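Local coordinates for 5' nucleotidase family protein (Staphylococcus aureus subsp. aureus, PDB 4Q7F) that belongs to the 5'-nucleotidase family, pairing a metal-binding calcineurin-like phosphoesterase domain with a C-terminal domain that shares in the ligand pocket, at residues T389-A403 against M487-G501. Residues are numbered along the deposited sequence; the frame is centred on the assembly and turned at random.
Sequences TFKVLAVSGAKLKEA and MYIDAPVVKDIQVEG
Tyr-488 wedges its ring between Leu-393 and Ala-403 at the tightly packed end of this contact. Leu-393 CD1 lies 3.7 Å from Tyr-488 CB, the two side chains crossing at about a right angle, while Ala-403 CB on the helix meets Tyr-488 OH at 3.3 Å. Selenomethionine Met-487 folds back on itself, its chi1 (75°) and chi2 (-63°) bringing SE over the centre of the tyrosine ring, 4.1 Å above its plane, and against Ala-403 CB. Ile-472 and Val-474 of strand 469-475 also touch the tyrosine. Beside this cluster Lys-399 NZ reaches a lone pair of Met-487 O, in the carbonyl plane.

Strand 390-396 pairs antiparallel with 493-497, the edge strand of the mixed sheet of the C-terminal domain. Phe-390 and Ile-497 make a hydrogen-bonded pair; further along, a classic beta bulge sets both Val-494 and Lys-495 opposite Val-392. Val-392 O accepts from Val-494 N at 2.8 Å and only weakly from Lys-495 N. Beyond the bulge, Ala-394 N donates to Pro-492 O. Phe-390 and Val-392 turn with Ile-497 to the face packed on helix 342-355, and Gly-501 CA sits in plane at the edge of the Phe-390 ring.

On the face that Lys-391 shares with Leu-393, the end near Thr-389 and Lys-391 is looser and more polar. Lys-391 and Asp-496 lie side by side, but NZ and OD1 are 3.7 Å apart, a long salt bridge. A water fills in, accepting from Lys-391 NZ and Thr-389 OG1 and donating to Phe-390 O and Asp-496 OD1; Thr-389 OG1 also bonds Gln-172. Asp-496 OD1 takes Gln-498 NE2 as well as the water, the amide coming from the syn side at 2.7 Å, which probably limits the carboxylate's rotation.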
loop_
_atom_site.group_PDB
_atom_site.type_symbol
_atom_site.label_atom_id
_atom_site.label_comp_id
_atom_site.label_asym_id
_atom_site.label_seq_id
_atom_site.Cartn_x
_atom_site.Cartn_y
_atom_site.Cartn_z
ATOM N N THR A 389 13.248 -3.644 -5.868
ATOM C CA THR A 389 14.500 -3.951 -6.530
ATOM C C THR A 389 14.050 -4.154 -7.975
ATOM O O THR A 389 12.866 -3.953 -8.292
ATOM C CB THR A 389 15.180 -5.184 -5.957
ATOM O OG1 THR A 389 14.255 -6.264 -6.005
ATOM C CG2 THR A 389 15.600 -4.948 -4.488
ATOM N N PHE A 390 14.961 -4.553 -8.850
ATOM C CA PHE A 390 14.601 -4.703 -10.269
ATOM C C PHE A 390 14.976 -6.034 -10.892
ATOM O O PHE A 390 15.845 -6.761 -10.421
ATOM C CB PHE A 390 15.200 -3.533 -11.036
ATOM C CG PHE A 390 14.795 -2.211 -10.473
ATOM C CD1 PHE A 390 15.510 -1.645 -9.418
ATOM C CD2 PHE A 390 13.631 -1.579 -10.912
ATOM C CE1 PHE A 390 15.102 -0.441 -8.860
ATOM C CE2 PHE A 390 13.215 -0.379 -10.352
ATOM C CZ PHE A 390 13.952 0.190 -9.338
ATOM N N LYS A 391 14.301 -6.350 -11.992
ATOM C CA LYS A 391 14.566 -7.563 -12.685
ATOM C C LYS A 391 14.514 -7.336 -14.181
ATOM O O LYS A 391 13.637 -6.603 -14.683
ATOM C CB LYS A 391 13.588 -8.657 -12.268
ATOM C CG LYS A 391 13.928 -9.297 -10.920
ATOM C CD LYS A 391 12.995 -10.446 -10.604
ATOM C CE LYS A 391 13.515 -11.282 -9.448
ATOM N NZ LYS A 391 13.707 -10.464 -8.205
ATOM N N VAL A 392 15.483 -7.913 -14.880
ATOM C CA VAL A 392 15.470 -7.876 -16.351
ATOM C C VAL A 392 14.842 -9.182 -16.772
ATOM O O VAL A 392 15.272 -10.239 -16.355
ATOM C CB VAL A 392 16.843 -7.691 -16.981
ATOM C CG1 VAL A 392 16.701 -7.646 -18.503
ATOM C CG2 VAL A 392 17.458 -6.404 -16.495
ATOM N N LEU A 393 13.783 -9.080 -17.561
ATOM C CA LEU A 393 13.031 -10.230 -18.010
ATOM C C LEU A 393 13.090 -10.382 -19.502
ATOM O O LEU A 393 13.090 -9.405 -20.203
ATOM C CB LEU A 393 11.557 -10.032 -17.633
ATOM C CG LEU A 393 11.308 -9.844 -16.138
ATOM C CD1 LEU A 393 9.795 -9.745 -15.906
ATOM C CD2 LEU A 393 11.919 -10.981 -15.362
ATOM N N ALA A 394 13.092 -11.630 -19.959
ATOM C CA ALA A 394 13.094 -11.954 -21.373
ATOM C C ALA A 394 11.653 -12.178 -21.772
ATOM O O ALA A 394 10.975 -13.071 -21.218
ATOM C CB ALA A 394 13.920 -13.201 -21.611
ATOM N N VAL A 395 11.192 -11.354 -22.709
ATOM C CA VAL A 395 9.815 -11.396 -23.186
ATOM C C VAL A 395 9.754 -11.294 -24.715
ATOM O O VAL A 395 10.593 -10.646 -25.348
ATOM C CB VAL A 395 8.966 -10.251 -22.566
ATOM C CG1 VAL A 395 8.870 -10.380 -21.032
ATOM C CG2 VAL A 395 9.539 -8.876 -22.912
ATOM N N SER A 396 8.762 -11.930 -25.310
ATOM C CA SER A 396 8.576 -11.801 -26.753
ATOM C C SER A 396 8.075 -10.389 -27.033
ATOM O O SER A 396 7.613 -9.696 -26.124
ATOM C CB SER A 396 7.548 -12.798 -27.244
ATOM O OG SER A 396 6.301 -12.547 -26.666
ATOM N N GLY A 397 8.163 -9.960 -28.285
ATOM C CA GLY A 397 7.670 -8.642 -28.678
ATOM C C GLY A 397 6.164 -8.559 -28.457
ATOM O O GLY A 397 5.622 -7.486 -28.192
ATOM N N ALA A 398 5.497 -9.706 -28.549
ATOM C CA ALA A 398 4.057 -9.800 -28.323
ATOM C C ALA A 398 3.735 -9.627 -26.822
ATOM O O ALA A 398 2.733 -9.005 -26.468
ATOM C CB ALA A 398 3.531 -11.138 -28.837
ATOM N N LYS A 399 4.557 -10.204 -25.943
ATOM C CA LYS A 399 4.339 -10.023 -24.517
ATOM C C LYS A 399 4.599 -8.557 -24.129
ATOM O O LYS A 399 3.926 -8.024 -23.252
ATOM C CB LYS A 399 5.218 -10.909 -23.652
ATOM C CG LYS A 399 4.665 -12.288 -23.313
ATOM C CD LYS A 399 5.487 -12.849 -22.136
ATOM C CE LYS A 399 5.042 -14.222 -21.679
ATOM N NZ LYS A 399 3.698 -14.201 -21.046
ATOM N N LEU A 400 5.603 -7.940 -24.751
ATOM C CA LEU A 400 5.907 -6.535 -24.500
ATOM C C LEU A 400 4.690 -5.702 -24.870
ATOM O O LEU A 400 4.315 -4.809 -24.138
ATOM C CB LEU A 400 7.101 -6.064 -25.307
ATOM C CG LEU A 400 7.407 -4.568 -25.232
ATOM C CD1 LEU A 400 7.596 -4.125 -23.783
ATOM C CD2 LEU A 400 8.649 -4.250 -26.056
ATOM N N LYS A 401 4.091 -5.981 -26.021
ATOM C CA LYS A 401 2.901 -5.243 -26.420
ATOM C C LYS A 401 1.775 -5.420 -25.411
ATOM O O LYS A 401 1.026 -4.492 -25.186
ATOM C CB LYS A 401 2.419 -5.644 -27.811
ATOM C CG LYS A 401 1.163 -4.904 -28.244
ATOM C CD LYS A 401 0.858 -5.188 -29.710
ATOM C CE LYS A 401 -0.403 -4.487 -30.172
ATOM N NZ LYS A 401 -1.624 -5.039 -29.541
ATOM N N GLU A 402 1.618 -6.616 -24.857
ATOM C CA GLU A 402 0.572 -6.870 -23.869
ATOM C C GLU A 402 0.765 -6.000 -22.632
ATOM O O GLU A 402 -0.194 -5.552 -22.014
ATOM C CB GLU A 402 0.578 -8.336 -23.420
ATOM C CG GLU A 402 0.058 -9.289 -24.451
ATOM C CD GLU A 402 0.058 -10.724 -23.957
ATOM O OE1 GLU A 402 0.209 -10.956 -22.738
ATOM O OE2 GLU A 402 -0.080 -11.610 -24.804
ATOM N N ALA A 403 2.019 -5.791 -22.257
ATOM C CA ALA A 403 2.323 -4.964 -21.097
ATOM C C ALA A 403 1.991 -3.506 -21.439
ATOM O O ALA A 403 1.365 -2.841 -20.669
ATOM C CB ALA A 403 3.781 -5.098 -20.710
HETATM N N MSE A 487 1.521 -10.904 -17.543
HETATM C CA MSE A 487 2.380 -11.396 -18.613
HETATM C C MSE A 487 3.828 -11.508 -18.167
HETATM O O MSE A 487 4.592 -12.221 -18.790
HETATM C CB MSE A 487 2.216 -10.538 -19.878
HETATM C CG MSE A 487 2.883 -9.149 -19.886
HETATM SE SE MSE A 487 2.242 -7.826 -18.547
HETATM C CE MSE A 487 0.383 -7.688 -19.168
ATOM N N TYR A 488 4.232 -10.831 -17.093
ATOM C CA TYR A 488 5.624 -10.953 -16.651
ATOM C C TYR A 488 5.898 -12.170 -15.776
ATOM O O TYR A 488 7.055 -12.538 -15.584
ATOM C CB TYR A 488 6.083 -9.744 -15.863
ATOM C CG TYR A 488 6.096 -8.445 -16.600
ATOM C CD1 TYR A 488 6.761 -8.330 -17.823
ATOM C CD2 TYR A 488 5.521 -7.301 -16.053
ATOM C CE1 TYR A 488 6.816 -7.128 -18.490
ATOM C CE2 TYR A 488 5.575 -6.088 -16.718
ATOM C CZ TYR A 488 6.233 -6.017 -17.942
ATOM O OH TYR A 488 6.304 -4.857 -18.646
ATOM N N ILE A 489 4.853 -12.789 -15.242
ATOM C CA ILE A 489 5.029 -13.908 -14.305
ATOM C C ILE A 489 5.778 -15.063 -14.942
ATOM O O ILE A 489 5.458 -15.512 -16.066
ATOM C CB ILE A 489 3.673 -14.370 -13.710
ATOM C CG1 ILE A 489 3.082 -13.247 -12.842
ATOM C CG2 ILE A 489 3.850 -15.636 -12.878
ATOM C CD1 ILE A 489 1.652 -13.484 -12.384
ATOM N N ASP A 490 6.800 -15.536 -14.236
ATOM C CA ASP A 490 7.614 -16.646 -14.750
ATOM C C ASP A 490 8.380 -16.344 -16.060
ATOM O O ASP A 490 8.791 -17.279 -16.724
ATOM C CB ASP A 490 6.746 -17.908 -14.966
ATOM C CG ASP A 490 6.196 -18.490 -13.663
ATOM O OD1 ASP A 490 6.677 -18.127 -12.567
ATOM O OD2 ASP A 490 5.294 -19.350 -13.747
ATOM N N ALA A 491 8.544 -15.076 -16.457
ATOM C CA ALA A 491 9.346 -14.770 -17.649
ATOM C C ALA A 491 10.791 -15.060 -17.207
ATOM O O ALA A 491 11.142 -14.810 -16.048
ATOM C CB ALA A 491 9.195 -13.317 -18.082
ATOM N N PRO A 492 11.621 -15.618 -18.098
ATOM C CA PRO A 492 12.995 -15.938 -17.649
ATOM C C PRO A 492 13.690 -14.714 -17.091
ATOM O O PRO A 492 13.522 -13.627 -17.636
ATOM C CB PRO A 492 13.654 -16.457 -18.931
ATOM C CG PRO A 492 12.513 -17.087 -19.669
ATOM C CD PRO A 492 11.347 -16.169 -19.440
ATOM N N VAL A 493 14.405 -14.867 -15.971
ATOM C CA VAL A 493 15.084 -13.733 -15.342
ATOM C C VAL A 493 16.524 -13.631 -15.837
ATOM O O VAL A 493 17.394 -14.452 -15.517
ATOM C CB VAL A 493 15.048 -13.798 -13.791
ATOM C CG1 VAL A 493 15.657 -12.534 -13.199
ATOM C CG2 VAL A 493 13.624 -13.963 -13.303
ATOM N N VAL A 494 16.756 -12.603 -16.632
ATOM C CA VAL A 494 18.045 -12.365 -17.256
ATOM C C VAL A 494 19.019 -11.722 -16.297
ATOM O O VAL A 494 20.229 -11.923 -16.401
ATOM C CB VAL A 494 17.860 -11.429 -18.438
ATOM C CG1 VAL A 494 19.199 -11.049 -19.064
ATOM C CG2 VAL A 494 16.909 -12.056 -19.434
ATOM N N LYS A 495 18.486 -10.909 -15.398
ATOM C CA LYS A 495 19.292 -10.201 -14.405
ATOM C C LYS A 495 18.418 -9.839 -13.194
ATOM O O LYS A 495 17.274 -9.369 -13.325
ATOM C CB LYS A 495 19.927 -8.964 -15.056
ATOM C CG LYS A 495 21.029 -8.255 -14.275
ATOM C CD LYS A 495 21.678 -7.206 -15.180
ATOM C CE LYS A 495 22.591 -6.239 -14.436
ATOM N NZ LYS A 495 23.740 -6.897 -13.742
ATOM N N ASP A 496 18.977 -10.071 -12.014
ATOM C CA ASP A 496 18.329 -9.800 -10.753
ATOM C C ASP A 496 19.123 -8.645 -10.150
ATOM O O ASP A 496 20.248 -8.838 -9.668
ATOM C CB ASP A 496 18.393 -11.068 -9.888
ATOM C CG ASP A 496 17.755 -10.894 -8.517
ATOM O OD1 ASP A 496 17.386 -9.771 -8.147
ATOM O OD2 ASP A 496 17.637 -11.893 -7.784
ATOM N N ILE A 497 18.553 -7.435 -10.221
ATOM C CA ILE A 497 19.234 -6.238 -9.751
ATOM C C ILE A 497 18.796 -5.901 -8.323
ATOM O O ILE A 497 17.735 -5.302 -8.103
ATOM C CB ILE A 497 18.996 -5.056 -10.704
ATOM C CG1 ILE A 497 19.457 -5.427 -12.121
ATOM C CG2 ILE A 497 19.748 -3.819 -10.222
ATOM C CD1 ILE A 497 19.070 -4.422 -13.172
ATOM N N GLN A 498 19.633 -6.282 -7.373
ATOM C CA GLN A 498 19.360 -6.097 -5.948
ATOM C C GLN A 498 19.770 -4.727 -5.421
ATOM O O GLN A 498 20.457 -4.602 -4.415
ATOM C CB GLN A 498 20.020 -7.214 -5.126
ATOM C CG GLN A 498 19.353 -8.570 -5.332
ATOM C CD GLN A 498 17.942 -8.611 -4.756
ATOM O OE1 GLN A 498 17.713 -8.160 -3.645
ATOM N NE2 GLN A 498 17.003 -9.168 -5.505
ATOM N N VAL A 499 19.332 -3.699 -6.121
ATOM C CA VAL A 499 19.541 -2.338 -5.695
ATOM C C VAL A 499 18.128 -1.772 -5.685
ATOM O O VAL A 499 17.415 -1.868 -6.681
ATOM C CB VAL A 499 20.447 -1.532 -6.644
ATOM C CG1 VAL A 499 20.504 -0.075 -6.196
ATOM C CG2 VAL A 499 21.845 -2.140 -6.696
ATOM N N GLU A 500 17.722 -1.217 -4.547
ATOM C CA GLU A 500 16.380 -0.642 -4.414
ATOM C C GLU A 500 16.290 0.683 -5.162
ATOM O O GLU A 500 17.313 1.318 -5.450
ATOM C CB GLU A 500 15.956 -0.558 -2.926
ATOM C CG GLU A 500 15.600 -1.944 -2.394
ATOM C CD GLU A 500 15.271 -1.989 -0.918
ATOM O OE1 GLU A 500 15.042 -0.933 -0.339
ATOM O OE2 GLU A 500 15.240 -3.099 -0.351
ATOM N N GLY A 501 15.075 1.061 -5.520
ATOM C CA GLY A 501 14.834 2.235 -6.343
ATOM C C GLY A 501 15.467 3.530 -5.897
ATOM O O GLY A 501 16.105 4.207 -6.680
HETATM O O HOH W 1 15.171 -8.042 -8.164
#